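Local coordinates for protein macrolide 2'-phosphotransferase MphH (Brachybacterium faecium, PDB 5UXD) that probably transfers a phosphate group from a nucleotide such as GTP to the 2'-hydroxyl of macrolide antibiotics, and binds azithromycin, at residues C187-S192 against R254-L259; A70-H75 against A130-V135; T119-S124 against T204-E209; G24-E29 against R36-R41; A166-A171 against A292-P297. All blocks are in the same frame, centred on the assembly; numbering follows the deposited sequence.

Contact 1 (C187-S192 against R254-L259); sequences CWPGHS and RPWPGL
Trp256 and His191 both hold CG in the crowded position between backbone N and carbonyl carbon (chi1 51° and 69°), and in each the first side-chain bond heads for the partner loop. The indole of Trp256 therefore lies along residues 187-189. Its NE1 donates a hydrogen bond of 2.9 Å to Cys187 O, bent at the hydrogen (148°) and arriving from above the carbonyl plane, not on a lone pair. Pro189 packs on one indole face: its CA stands 4.0 Å from the centroid of the six-membered ring, a CH-pi contact. Pro189 CB, running alongside, comes within 3.6 Å of Trp256 CH2. Against the opposite face, Leu259 CD1 is 3.5 Å above the plane in one of its two conformers.

At the other end of the contact, Arg254 is bent at chi3 and crosses His191 obliquely, so NE stands over a face of the imidazole while NH2 reaches CD2 of His191 at 3.2 Å. A water lying in the imidazole plane joins His191 NE2 (2.9 Å) to Arg254 N (3.0 Å), accepting from the latter. Trp188 turns away and bonds Trp181 O through NE1. The two loops run nearly antiparallel, and the type I turn Trp256-Leu259, with Gly258 as N-cap, starts helix 259-268: loop-to-loop packing between helices of the C-terminal lobe in the kinase-like phosphotransferase fold.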
# COMPACT_ATOMS: atom_id res chain seq x y z
N CYS A 187 -5.23 -18.12 14.22
CA CYS A 187 -4.71 -17.21 13.19
C CYS A 187 -5.00 -15.74 13.49
O CYS A 187 -4.28 -14.87 13.01
CB CYS A 187 -5.32 -17.52 11.82
SG CYS A 187 -4.56 -18.88 10.92
N TRP A 188 -6.04 -15.46 14.26
CA TRP A 188 -6.64 -14.14 14.09
C TRP A 188 -6.19 -13.17 15.17
O TRP A 188 -5.94 -13.56 16.32
CB TRP A 188 -8.17 -14.25 14.09
CG TRP A 188 -8.59 -14.95 12.85
CD1 TRP A 188 -8.71 -16.31 12.67
CD2 TRP A 188 -8.85 -14.35 11.59
NE1 TRP A 188 -9.05 -16.58 11.37
CE2 TRP A 188 -9.15 -15.39 10.68
CE3 TRP A 188 -8.88 -13.03 11.13
CZ2 TRP A 188 -9.46 -15.15 9.34
CZ3 TRP A 188 -9.20 -12.79 9.80
CH2 TRP A 188 -9.49 -13.85 8.92
N PRO A 189 -6.09 -11.89 14.81
CA PRO A 189 -5.56 -10.89 15.75
C PRO A 189 -6.52 -10.60 16.89
O PRO A 189 -7.74 -10.68 16.74
CB PRO A 189 -5.38 -9.64 14.87
CG PRO A 189 -6.38 -9.82 13.75
CD PRO A 189 -6.36 -11.30 13.48
N GLY A 190 -5.93 -10.23 18.03
CA GLY A 190 -6.66 -9.80 19.21
C GLY A 190 -6.57 -8.31 19.47
O GLY A 190 -7.07 -7.86 20.51
N HIS A 191 -5.95 -7.54 18.58
CA HIS A 191 -5.90 -6.09 18.69
C HIS A 191 -5.75 -5.53 17.28
O HIS A 191 -5.25 -6.22 16.38
CB HIS A 191 -4.75 -5.62 19.60
CG HIS A 191 -3.37 -5.83 19.03
ND1 HIS A 191 -2.84 -7.09 18.81
CD2 HIS A 191 -2.42 -4.95 18.65
CE1 HIS A 191 -1.61 -6.97 18.32
NE2 HIS A 191 -1.34 -5.68 18.20
N SER A 192 -6.24 -4.31 17.11
CA SER A 192 -6.24 -3.51 15.89
C SER A 192 -5.23 -2.37 16.01
O SER A 192 -5.02 -1.82 17.09
CB SER A 192 -7.63 -2.94 15.61
OG SER A 192 -8.59 -3.96 15.51
N ARG A 254 3.21 -6.43 18.98
CA ARG A 254 2.66 -7.53 19.78
C ARG A 254 2.17 -8.65 18.86
O ARG A 254 0.96 -8.82 18.66
CB ARG A 254 1.56 -7.02 20.71
CG ARG A 254 2.11 -6.02 21.76
CD ARG A 254 1.05 -5.49 22.74
NE ARG A 254 -0.04 -4.81 22.05
CZ ARG A 254 0.08 -3.64 21.43
NH1 ARG A 254 1.24 -3.01 21.39
NH2 ARG A 254 -0.98 -3.11 20.83
N PRO A 255 3.08 -9.43 18.29
CA PRO A 255 2.67 -10.54 17.43
C PRO A 255 2.11 -11.67 18.26
O PRO A 255 2.26 -11.70 19.48
CB PRO A 255 3.97 -10.94 16.72
CG PRO A 255 5.03 -10.62 17.72
CD PRO A 255 4.54 -9.39 18.48
N TRP A 256 1.41 -12.60 17.59
CA TRP A 256 0.82 -13.76 18.24
C TRP A 256 1.34 -15.03 17.56
O TRP A 256 1.83 -14.98 16.43
CB TRP A 256 -0.72 -13.71 18.19
CG TRP A 256 -1.28 -13.46 16.80
CD1 TRP A 256 -1.80 -14.39 15.95
CD2 TRP A 256 -1.37 -12.19 16.10
NE1 TRP A 256 -2.19 -13.79 14.77
CE2 TRP A 256 -1.95 -12.45 14.84
CE3 TRP A 256 -1.01 -10.87 16.43
CZ2 TRP A 256 -2.19 -11.43 13.90
CZ3 TRP A 256 -1.26 -9.87 15.50
CH2 TRP A 256 -1.83 -10.16 14.24
N PRO A 257 1.26 -16.19 18.24
CA PRO A 257 1.93 -17.40 17.71
C PRO A 257 1.52 -17.80 16.30
O PRO A 257 2.38 -18.23 15.53
CB PRO A 257 1.52 -18.48 18.73
CG PRO A 257 1.40 -17.71 20.03
CD PRO A 257 0.85 -16.35 19.64
N GLY A 258 0.25 -17.71 15.95
CA GLY A 258 -0.12 -18.13 14.61
C GLY A 258 -0.06 -17.04 13.55
O GLY A 258 -0.69 -17.17 12.50
N LEU A 259 0.71 -15.97 13.80
CA LEU A 259 0.72 -14.84 12.87
C LEU A 259 1.30 -15.25 11.51
O LEU A 259 0.76 -14.85 10.47
CB LEU A 259 1.50 -13.66 13.45
CG LEU A 259 1.51 -12.31 12.69
CD1 LEU A 259 1.59 -11.14 13.67
CD2 LEU A 259 2.65 -12.25 11.70
O HOH W 1 1.26 -4.70 17.53

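Contact 2 (A70-H75 against A130-V135); sequences AMLAPH and AQLHAV
The flat groups stand at the margin of this contact: the His75 imidazole brings no ring atom against 130-135, and its ND1 turns back to Met71 O in a weak hydrogen bond of 3.1 Å. The Gln131 amide lies near His75 O, but NE2 at 3.3 Å meets it at too poor an angle to bond, and OE1 is held by the backbone N of Asp77. Away from these groups, the ends of helices 59-72 and 119-133 close on an apolar cluster. In the bilobal kinase-like fold the former probably corresponds to helix C of the N-terminal lobe and the latter to a core helix of the C-terminal lobe, so the cluster would join the two lobes.

Val135 is its centre. Its CG1 meets Met71 CE tip to tip at 4.0 Å, Met71 reaching there by bends at chi2 and a nearly eclipsed chi3 (4°). Val135 CG2 touches Leu72 CD1 at 3.7 Å, the two side chains crossing at about a right angle, and the CB of His75 at 3.9 Å. Leu72 CD1 also meets Leu132 CD1 at 3.7 Å, and Trp217 touches both leucines. One water donates to both backbones, 2.9 Å from His75 O and 2.7 Å from Gln131 O.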
# COMPACT_ATOMS: atom_id res chain seq x y z
N ALA A 70 -0.45 14.05 7.17
CA ALA A 70 -0.15 15.16 8.07
C ALA A 70 0.00 14.68 9.52
O ALA A 70 0.93 15.10 10.22
CB ALA A 70 -1.24 16.22 7.98
N MET A 71 -0.89 13.82 9.98
CA MET A 71 -0.80 13.36 11.35
C MET A 71 0.26 12.30 11.60
O MET A 71 0.72 12.14 12.71
CB MET A 71 -2.14 12.78 11.82
CG MET A 71 -2.51 11.44 11.21
SD MET A 71 -2.14 9.98 12.22
CE MET A 71 -1.55 10.73 13.72
N LEU A 72 0.67 11.62 10.54
CA LEU A 72 1.56 10.47 10.70
C LEU A 72 3.03 10.85 10.69
O LEU A 72 3.82 10.28 11.46
CB LEU A 72 1.27 9.45 9.59
CG LEU A 72 2.09 8.17 9.47
CD1 LEU A 72 2.02 7.36 10.77
CD2 LEU A 72 1.56 7.38 8.29
N ALA A 73 3.41 11.83 9.88
CA ALA A 73 4.82 12.18 9.71
C ALA A 73 5.58 12.42 11.01
O ALA A 73 6.72 11.93 11.12
CB ALA A 73 4.93 13.40 8.78
N PRO A 74 5.06 13.14 12.01
CA PRO A 74 5.83 13.31 13.26
C PRO A 74 6.11 12.02 14.01
O PRO A 74 7.03 12.01 14.84
CB PRO A 74 4.94 14.24 14.09
CG PRO A 74 4.06 14.92 13.12
CD PRO A 74 3.81 13.92 12.04
N HIS A 75 5.38 10.95 13.74
CA HIS A 75 5.47 9.73 14.54
C HIS A 75 6.31 8.63 13.90
O HIS A 75 6.49 7.57 14.50
CB HIS A 75 4.07 9.19 14.83
CG HIS A 75 3.21 10.15 15.60
ND1 HIS A 75 2.07 10.72 15.07
CD2 HIS A 75 3.36 10.67 16.84
CE1 HIS A 75 1.54 11.53 15.96
NE2 HIS A 75 2.30 11.53 17.04
N ALA A 130 6.59 -1.47 13.58
CA ALA A 130 6.30 -1.25 15.00
C ALA A 130 6.02 0.22 15.28
O ALA A 130 5.12 0.55 16.08
CB ALA A 130 7.46 -1.75 15.87
N GLN A 131 6.77 1.13 14.64
CA GLN A 131 6.52 2.56 14.81
C GLN A 131 5.16 2.95 14.24
O GLN A 131 4.41 3.71 14.87
CB GLN A 131 7.62 3.39 14.14
CG GLN A 131 8.54 4.10 15.12
CD GLN A 131 9.17 5.37 14.55
OE1 GLN A 131 9.44 5.46 13.35
NE2 GLN A 131 9.39 6.36 15.41
N LEU A 132 4.82 2.43 13.06
CA LEU A 132 3.51 2.71 12.48
C LEU A 132 2.40 2.17 13.38
O LEU A 132 1.40 2.85 13.62
CB LEU A 132 3.42 2.09 11.09
CG LEU A 132 2.06 2.25 10.41
CD1 LEU A 132 1.76 3.71 10.11
CD2 LEU A 132 1.91 1.39 9.17
N HIS A 133 2.57 0.94 13.88
CA HIS A 133 1.52 0.31 14.67
C HIS A 133 1.39 0.91 16.06
O HIS A 133 0.39 0.65 16.74
CB HIS A 133 1.79 -1.19 14.75
CG HIS A 133 1.57 -1.90 13.45
ND1 HIS A 133 1.55 -3.27 13.34
CD2 HIS A 133 1.33 -1.41 12.20
CE1 HIS A 133 1.32 -3.60 12.08
NE2 HIS A 133 1.19 -2.49 11.37
N ALA A 134 2.38 1.70 16.50
CA ALA A 134 2.30 2.41 17.78
C ALA A 134 1.48 3.69 17.69
O ALA A 134 1.19 4.29 18.74
CB ALA A 134 3.71 2.73 18.28
N VAL A 135 1.11 4.12 16.48
CA VAL A 135 0.45 5.41 16.30
C VAL A 135 -0.93 5.38 16.93
O VAL A 135 -1.65 4.37 16.84
CB VAL A 135 0.37 5.75 14.80
CG1 VAL A 135 -0.60 6.91 14.55
CG2 VAL A 135 1.74 6.07 14.24
O HOH W 2 5.28 5.73 16.35

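Contact 3 (T119-S124 against T204-E209); sequences TVYARS and TLVEDE
Thr204 opens strand 204-207 with its side chain directed at the helix. Its CG2, anti to the carbonyl carbon, meets Tyr121 OH tip to tip at 3.8 Å, whereas OG1 occupies the crowded position (chi1 69°) and bonds Pro201 O. Two residues on, Val206 again faces the helix, as the alternation of a strand requires. Its CG1 reaches Tyr121 CE1 at 4.0 Å, and the two side chains cross at about a right angle. Thr204 OG1, Val206 CG1 and Glu209 O all lie near the plane of the tyrosine ring, so the strand and the turn after it meet the ring along its edge. Tyr121 arrives there because its CG is anti to the backbone N (chi1 -174°), which sends the ring out from the helix.

At Asp208 the chain turns, and its carbonyl O comes to 3.7 Å from Val120 CG1. Glu209 ends the segment with the closest backbone approach: its O sits 3.3 Å from Tyr121 CA in a CA-H...O contact, while the nearby Tyr121 N makes no hydrogen bond to it. Tyr121 N is bonded instead to Ser118 OG, which also holds Glu209 OE2. Glu209 CB packs on Val120 CG1 at 3.8 Å. Positive phi at both Asp208 and Glu209 is consistent with a tight two-residue turn between strands 204-207 and 210-214. A beta hairpin in this place, between magnesium-binding His203 and Asp216, is typical of kinase-like phosphotransferases, where it follows the catalytic loop; here helix 119-133 backs it.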
# COMPACT_ATOMS: atom_id res chain seq x y z
N THR A 119 18.85 -9.73 6.01
CA THR A 119 18.55 -9.43 7.42
C THR A 119 18.44 -7.93 7.67
O THR A 119 17.72 -7.51 8.58
CB THR A 119 19.63 -10.00 8.33
OG1 THR A 119 20.91 -9.63 7.82
CG2 THR A 119 19.53 -11.52 8.40
N VAL A 120 19.16 -7.12 6.90
CA VAL A 120 19.08 -5.67 7.08
C VAL A 120 17.67 -5.17 6.77
O VAL A 120 17.08 -4.42 7.56
CB VAL A 120 20.13 -4.95 6.22
CG1 VAL A 120 19.89 -3.46 6.22
CG2 VAL A 120 21.53 -5.25 6.75
N TYR A 121 17.10 -5.60 5.64
CA TYR A 121 15.73 -5.20 5.29
C TYR A 121 14.73 -5.74 6.30
O TYR A 121 13.77 -5.04 6.67
CB TYR A 121 15.37 -5.68 3.88
CG TYR A 121 14.03 -5.16 3.41
CD1 TYR A 121 13.92 -3.92 2.80
CD2 TYR A 121 12.86 -5.92 3.59
CE1 TYR A 121 12.70 -3.44 2.37
CE2 TYR A 121 11.63 -5.44 3.16
CZ TYR A 121 11.57 -4.20 2.55
OH TYR A 121 10.36 -3.70 2.11
N ALA A 122 14.90 -6.99 6.72
CA ALA A 122 14.00 -7.58 7.71
C ALA A 122 13.97 -6.75 8.98
O ALA A 122 12.89 -6.44 9.50
CB ALA A 122 14.43 -9.03 8.01
N ARG A 123 15.15 -6.36 9.50
CA ARG A 123 15.13 -5.55 10.72
C ARG A 123 14.58 -4.15 10.48
O ARG A 123 13.88 -3.60 11.33
CB ARG A 123 16.53 -5.45 11.34
CG ARG A 123 17.05 -6.77 11.85
CD ARG A 123 18.42 -6.65 12.47
NE ARG A 123 19.45 -7.07 11.53
CZ ARG A 123 20.33 -6.24 10.97
NH1 ARG A 123 20.32 -4.95 11.27
NH2 ARG A 123 21.23 -6.72 10.13
N SER A 124 14.87 -3.55 9.32
CA SER A 124 14.33 -2.24 9.01
C SER A 124 12.81 -2.29 8.91
O SER A 124 12.11 -1.43 9.48
CB SER A 124 14.94 -1.73 7.70
OG SER A 124 14.37 -0.50 7.32
N THR A 204 8.14 1.12 -0.82
CA THR A 204 9.20 1.63 0.03
C THR A 204 10.26 2.30 -0.83
O THR A 204 10.36 2.09 -2.04
CB THR A 204 9.83 0.52 0.89
OG1 THR A 204 10.58 -0.37 0.04
CG2 THR A 204 8.77 -0.28 1.64
N LEU A 205 11.04 3.17 -0.19
CA LEU A 205 12.31 3.56 -0.76
C LEU A 205 13.40 3.07 0.17
O LEU A 205 13.24 3.09 1.40
CB LEU A 205 12.43 5.07 -0.97
CG LEU A 205 11.25 5.75 -1.66
CD1 LEU A 205 11.41 7.26 -1.65
CD2 LEU A 205 11.11 5.24 -3.08
N VAL A 206 14.49 2.61 -0.43
CA VAL A 206 15.55 1.95 0.32
C VAL A 206 16.87 2.65 0.07
O VAL A 206 17.13 3.20 -1.00
CB VAL A 206 15.67 0.44 -0.02
CG1 VAL A 206 14.46 -0.33 0.52
CG2 VAL A 206 15.84 0.24 -1.51
N GLU A 207 17.70 2.64 1.11
CA GLU A 207 19.08 3.08 1.03
C GLU A 207 19.91 2.11 1.86
O GLU A 207 19.64 1.94 3.06
CB GLU A 207 19.24 4.52 1.55
CG GLU A 207 18.52 5.58 0.71
CD GLU A 207 18.89 7.00 1.10
OE1 GLU A 207 19.45 7.20 2.20
OE2 GLU A 207 18.63 7.93 0.31
N ASP A 208 20.89 1.46 1.23
CA ASP A 208 21.72 0.45 1.90
C ASP A 208 20.85 -0.64 2.53
O ASP A 208 21.09 -1.08 3.65
CB ASP A 208 22.64 1.09 2.94
CG ASP A 208 23.72 1.94 2.31
OD1 ASP A 208 24.05 1.71 1.12
OD2 ASP A 208 24.26 2.83 2.99
N GLU A 209 19.83 -1.07 1.78
CA GLU A 209 18.89 -2.13 2.15
C GLU A 209 18.02 -1.78 3.35
O GLU A 209 17.32 -2.65 3.89
CB GLU A 209 19.60 -3.47 2.39
CG GLU A 209 20.73 -3.76 1.39
CD GLU A 209 21.09 -5.23 1.28
OE1 GLU A 209 21.71 -5.61 0.26
OE2 GLU A 209 20.76 -6.02 2.20

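Contact 4 (G24-E29 against R36-R41); sequences GTLRTE and RVAFAR
Thr25 precedes the regular pairing and makes a bond with its side chain where a strand would use its backbone: OG1, in the crowded position, accepts from Arg41 N at 2.8 Å, almost straight (174°). The same oxygen is also hydrogen-bonded to the carbonyl O of Asp22, a residue of the azithromycin pocket, while the Arg41 guanidinium turns to Asp47. Leu26 sets CG 3.9 Å from Ala40 CB and, on the same side, CD2 4.1 Å from Ala38 CB, under helix 7-16. Arg27 forms a hydrogen-bonded pair with Phe39, Arg27 N to Phe39 O and Phe39 N to Arg27 O, each 2.9 Å. The strands cross at 157°, making an antiparallel beta hairpin in the N-terminal lobe of the kinase-like fold; its connection holds Glu30, a GDP-binding residue, probably where protein kinases have their nucleotide-binding loop. Thr28 follows as a non-hydrogen-bonded pair with Ala38, its CG2 3.9 Å from Ala38 CB, while its OG1 bonds Glu30 OE2. Arg36, extended from CG to NE, passes Thr28 CG2 obliquely to salt-bridge Glu30 and Asp6. Glu29 pairs with Val37 through two bonds in the carbonyl planes: Glu29 N to Val37 O at 2.8 Å, and Val37 N to Glu29 O, longer at 3.2 Å.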
# COMPACT_ATOMS: atom_id res chain seq x y z
N GLY A 24 13.10 22.69 -18.16
CA GLY A 24 14.06 21.80 -18.77
C GLY A 24 14.17 20.46 -18.08
O GLY A 24 14.62 19.49 -18.70
N THR A 25 13.77 20.38 -16.81
CA THR A 25 13.86 19.16 -16.03
C THR A 25 12.53 18.42 -15.93
O THR A 25 12.48 17.37 -15.28
CB THR A 25 14.34 19.48 -14.61
OG1 THR A 25 13.29 20.14 -13.88
CG2 THR A 25 15.56 20.37 -14.64
N LEU A 26 11.46 18.92 -16.54
CA LEU A 26 10.14 18.37 -16.27
C LEU A 26 9.93 17.09 -17.07
O LEU A 26 10.21 17.04 -18.27
CB LEU A 26 9.05 19.38 -16.60
CG LEU A 26 7.78 19.11 -15.81
CD1 LEU A 26 7.16 20.41 -15.34
CD2 LEU A 26 6.80 18.29 -16.64
N ARG A 27 9.45 16.04 -16.38
CA ARG A 27 9.09 14.77 -16.99
C ARG A 27 7.73 14.35 -16.45
O ARG A 27 7.31 14.79 -15.38
CB ARG A 27 10.14 13.68 -16.69
CG ARG A 27 11.52 13.96 -17.28
CD ARG A 27 12.49 12.81 -17.01
NE ARG A 27 12.95 12.19 -18.26
CZ ARG A 27 14.12 12.44 -18.83
NH1 ARG A 27 14.96 13.32 -18.28
NH2 ARG A 27 14.46 11.84 -19.97
N THR A 28 7.03 13.49 -17.19
CA THR A 28 5.73 13.03 -16.74
C THR A 28 5.64 11.51 -16.79
O THR A 28 6.27 10.87 -17.63
CB THR A 28 4.57 13.63 -17.56
OG1 THR A 28 4.74 13.30 -18.94
CG2 THR A 28 4.49 15.15 -17.39
N GLU A 29 4.85 10.97 -15.86
CA GLU A 29 4.36 9.59 -15.92
C GLU A 29 2.87 9.65 -16.21
O GLU A 29 2.09 10.16 -15.39
CB GLU A 29 4.63 8.86 -14.60
CG GLU A 29 4.02 7.48 -14.55
CD GLU A 29 4.67 6.54 -15.55
OE1 GLU A 29 5.81 6.10 -15.29
OE2 GLU A 29 4.03 6.25 -16.59
N ARG A 36 -2.33 12.09 -13.13
CA ARG A 36 -1.15 12.33 -13.94
C ARG A 36 -0.05 12.80 -13.00
O ARG A 36 -0.31 13.58 -12.09
CB ARG A 36 -1.44 13.37 -15.01
CG ARG A 36 -0.47 13.40 -16.17
CD ARG A 36 -0.83 14.52 -17.11
NE ARG A 36 0.21 14.72 -18.11
CZ ARG A 36 0.34 15.82 -18.85
NH1 ARG A 36 -0.52 16.82 -18.69
NH2 ARG A 36 1.32 15.91 -19.73
N VAL A 37 1.17 12.29 -13.19
CA VAL A 37 2.28 12.59 -12.28
C VAL A 37 3.39 13.28 -13.06
O VAL A 37 3.76 12.83 -14.15
CB VAL A 37 2.80 11.32 -11.59
CG1 VAL A 37 4.02 11.65 -10.73
CG2 VAL A 37 1.69 10.68 -10.74
N ALA A 38 3.94 14.36 -12.49
CA ALA A 38 5.09 15.03 -13.07
C ALA A 38 6.19 15.20 -12.03
O ALA A 38 5.92 15.35 -10.83
CB ALA A 38 4.71 16.41 -13.66
N PHE A 39 7.43 15.18 -12.50
CA PHE A 39 8.61 15.43 -11.68
C PHE A 39 9.39 16.58 -12.29
O PHE A 39 9.62 16.61 -13.50
CB PHE A 39 9.53 14.20 -11.62
CG PHE A 39 8.81 12.91 -11.35
CD1 PHE A 39 8.56 12.51 -10.05
CD2 PHE A 39 8.38 12.11 -12.39
CE1 PHE A 39 7.90 11.33 -9.80
CE2 PHE A 39 7.72 10.92 -12.14
CZ PHE A 39 7.48 10.53 -10.85
N ALA A 40 9.83 17.52 -11.44
CA ALA A 40 10.65 18.61 -11.94
C ALA A 40 11.52 19.14 -10.81
O ALA A 40 11.23 18.92 -9.63
CB ALA A 40 9.80 19.76 -12.52
N ARG A 41 12.57 19.86 -11.19
CA ARG A 41 13.37 20.60 -10.23
C ARG A 41 12.85 22.02 -10.11
O ARG A 41 12.50 22.65 -11.11
CB ARG A 41 14.84 20.59 -10.63
CG ARG A 41 15.79 21.03 -9.52
CD ARG A 41 17.25 20.81 -9.91
NE ARG A 41 17.43 19.76 -10.91
CZ ARG A 41 17.79 18.51 -10.62
NH1 ARG A 41 18.02 18.14 -9.37
NH2 ARG A 41 17.93 17.63 -11.60

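Contact 5 (A166-A171 against A292-P297); sequences AEFEIA and AALNPP
Leu294 is the apolar centre, at the end of helix 284-294. With its CG anti to the carbonyl carbon, it extends CD1 over a face of Phe168, where this methyl lies 4.0 Å from the ring centroid and 27° off the normal, a CH-pi contact. The touch falls toward the root of the ring: Phe168 CG is 3.6 Å from Leu294 CD1, and CB is nearly as close. The other methyl, Leu294 CD2, meets Ile170 CG1 at 4.2 Å. Trp178 and Pro271 also touch Leu294, while Arg287 makes a cation-pi contact with Phe168 and a salt bridge with Glu167.

Further out, Ala171 CB packs against Pro296 CD at 4.1 Å. Asn295, with CG anti to the backbone N, brings OD1 to 3.8 Å from Ala171 CB. Glu169 O abuts aliphatic carbon, 3.5 Å from Asn295 CB.

The polar edge is a single backbone bond: Ala171 N donates to Leu294 O at 2.9 Å, straight (169°) and in the plane of the carbonyl. Ile170 CA adds a CA-H...O contact to the same oxygen at 3.4 Å, so two neighbouring residues converge on it. Leu294 is the last residue of its helix, and Asn295 leaves helical geometry. A carbonyl at a helix C-terminal end, likely enriched in negative charge, thus receives the N-H of Ala171, the N-cap residue that precedes helix 172-183; this one bond satisfies the carbonyl of Leu294 through backbone alone and ties the ends of the two helices together.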
# COMPACT_ATOMS: atom_id res chain seq x y z
N ALA A 166 -21.50 -15.66 -3.49
CA ALA A 166 -22.83 -15.49 -4.06
C ALA A 166 -22.80 -14.99 -5.50
O ALA A 166 -23.77 -15.21 -6.23
CB ALA A 166 -23.65 -14.52 -3.20
N GLU A 167 -21.73 -14.32 -5.91
CA GLU A 167 -21.64 -13.79 -7.26
C GLU A 167 -20.70 -14.56 -8.17
O GLU A 167 -20.81 -14.42 -9.39
CB GLU A 167 -21.19 -12.32 -7.22
CG GLU A 167 -22.20 -11.39 -6.58
CD GLU A 167 -23.29 -11.01 -7.54
OE1 GLU A 167 -23.02 -10.99 -8.76
OE2 GLU A 167 -24.42 -10.73 -7.08
N PHE A 168 -19.80 -15.38 -7.62
CA PHE A 168 -18.80 -16.10 -8.39
C PHE A 168 -18.79 -17.58 -8.01
O PHE A 168 -19.05 -17.93 -6.85
CB PHE A 168 -17.38 -15.58 -8.14
CG PHE A 168 -17.13 -14.18 -8.60
CD1 PHE A 168 -17.43 -13.11 -7.78
CD2 PHE A 168 -16.56 -13.94 -9.84
CE1 PHE A 168 -17.20 -11.82 -8.19
CE2 PHE A 168 -16.31 -12.65 -10.26
CZ PHE A 168 -16.63 -11.58 -9.43
N GLU A 169 -18.47 -18.43 -8.98
CA GLU A 169 -18.15 -19.81 -8.67
C GLU A 169 -16.77 -19.87 -8.03
O GLU A 169 -15.81 -19.29 -8.54
CB GLU A 169 -18.18 -20.66 -9.94
CG GLU A 169 -18.65 -22.09 -9.74
CD GLU A 169 -20.09 -22.17 -9.30
OE1 GLU A 169 -20.35 -22.69 -8.20
OE2 GLU A 169 -20.97 -21.71 -10.06
N ILE A 170 -16.67 -20.55 -6.89
CA ILE A 170 -15.39 -20.71 -6.19
C ILE A 170 -15.04 -22.19 -6.16
O ILE A 170 -15.86 -23.01 -5.74
CB ILE A 170 -15.44 -20.13 -4.76
CG1 ILE A 170 -15.84 -18.65 -4.80
CG2 ILE A 170 -14.07 -20.32 -4.07
CD1 ILE A 170 -15.96 -18.02 -3.43
N ALA A 171 -13.84 -22.52 -6.62
CA ALA A 171 -13.39 -23.90 -6.60
C ALA A 171 -13.48 -24.44 -5.18
O ALA A 171 -13.07 -23.75 -4.24
CB ALA A 171 -11.95 -24.00 -7.12
N ALA A 292 -11.46 -16.09 -12.96
CA ALA A 292 -10.39 -17.04 -13.25
C ALA A 292 -9.55 -17.36 -12.02
O ALA A 292 -9.07 -18.49 -11.88
CB ALA A 292 -9.50 -16.51 -14.37
N ALA A 293 -9.36 -16.38 -11.13
CA ALA A 293 -8.60 -16.62 -9.89
C ALA A 293 -9.40 -17.42 -8.87
O ALA A 293 -8.81 -18.21 -8.12
CB ALA A 293 -8.18 -15.29 -9.27
N LEU A 294 -10.72 -17.26 -8.85
CA LEU A 294 -11.58 -17.96 -7.89
C LEU A 294 -11.90 -19.38 -8.32
O LEU A 294 -12.27 -20.20 -7.47
CB LEU A 294 -12.87 -17.16 -7.68
CG LEU A 294 -12.69 -15.83 -6.95
CD1 LEU A 294 -13.81 -14.85 -7.27
CD2 LEU A 294 -12.56 -16.05 -5.42
N ASN A 295 -11.79 -19.71 -9.60
CA ASN A 295 -12.14 -21.03 -10.12
C ASN A 295 -11.15 -21.43 -11.21
O ASN A 295 -11.50 -21.52 -12.39
CB ASN A 295 -13.58 -21.03 -10.64
CG ASN A 295 -14.02 -22.39 -11.10
OD1 ASN A 295 -13.66 -23.40 -10.50
ND2 ASN A 295 -14.79 -22.43 -12.18
N PRO A 296 -9.90 -21.71 -10.83
CA PRO A 296 -8.88 -21.97 -11.85
C PRO A 296 -9.19 -23.22 -12.63
O PRO A 296 -9.87 -24.14 -12.14
CB PRO A 296 -7.59 -22.13 -11.01
CG PRO A 296 -7.90 -21.53 -9.67
CD PRO A 296 -9.36 -21.80 -9.46
N PRO A 297 -8.72 -23.31 -13.87
CA PRO A 297 -8.92 -24.54 -14.65
C PRO A 297 -8.12 -25.70 -14.09
O PRO A 297 -7.18 -25.55 -13.30
CB PRO A 297 -8.45 -24.15 -16.05
CG PRO A 297 -7.49 -23.03 -15.83
CD PRO A 297 -8.02 -22.27 -14.64

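From the N terminus, contact 4 comes first and closes a short hairpin in the N-terminal lobe, complete before any other contact opens. Contact 2 then joins the end of helix 59-72 to the end of helix 119-133. Contact 3 starts on that same helix, before contact 2 has closed, and crosses it by running on to hairpin 204-214. Contact 5 crosses contact 3 as well, tying the loop between helices 150-167 and 172-183 to the end of helix 284-294 near the C terminus. Nested inside it, and also crossing contact 3, contact 1 ties the loop before strand 193-195 to the loop before helix 259-268. Contacts 1 and 4 lie on opposite sides of the chain's centre.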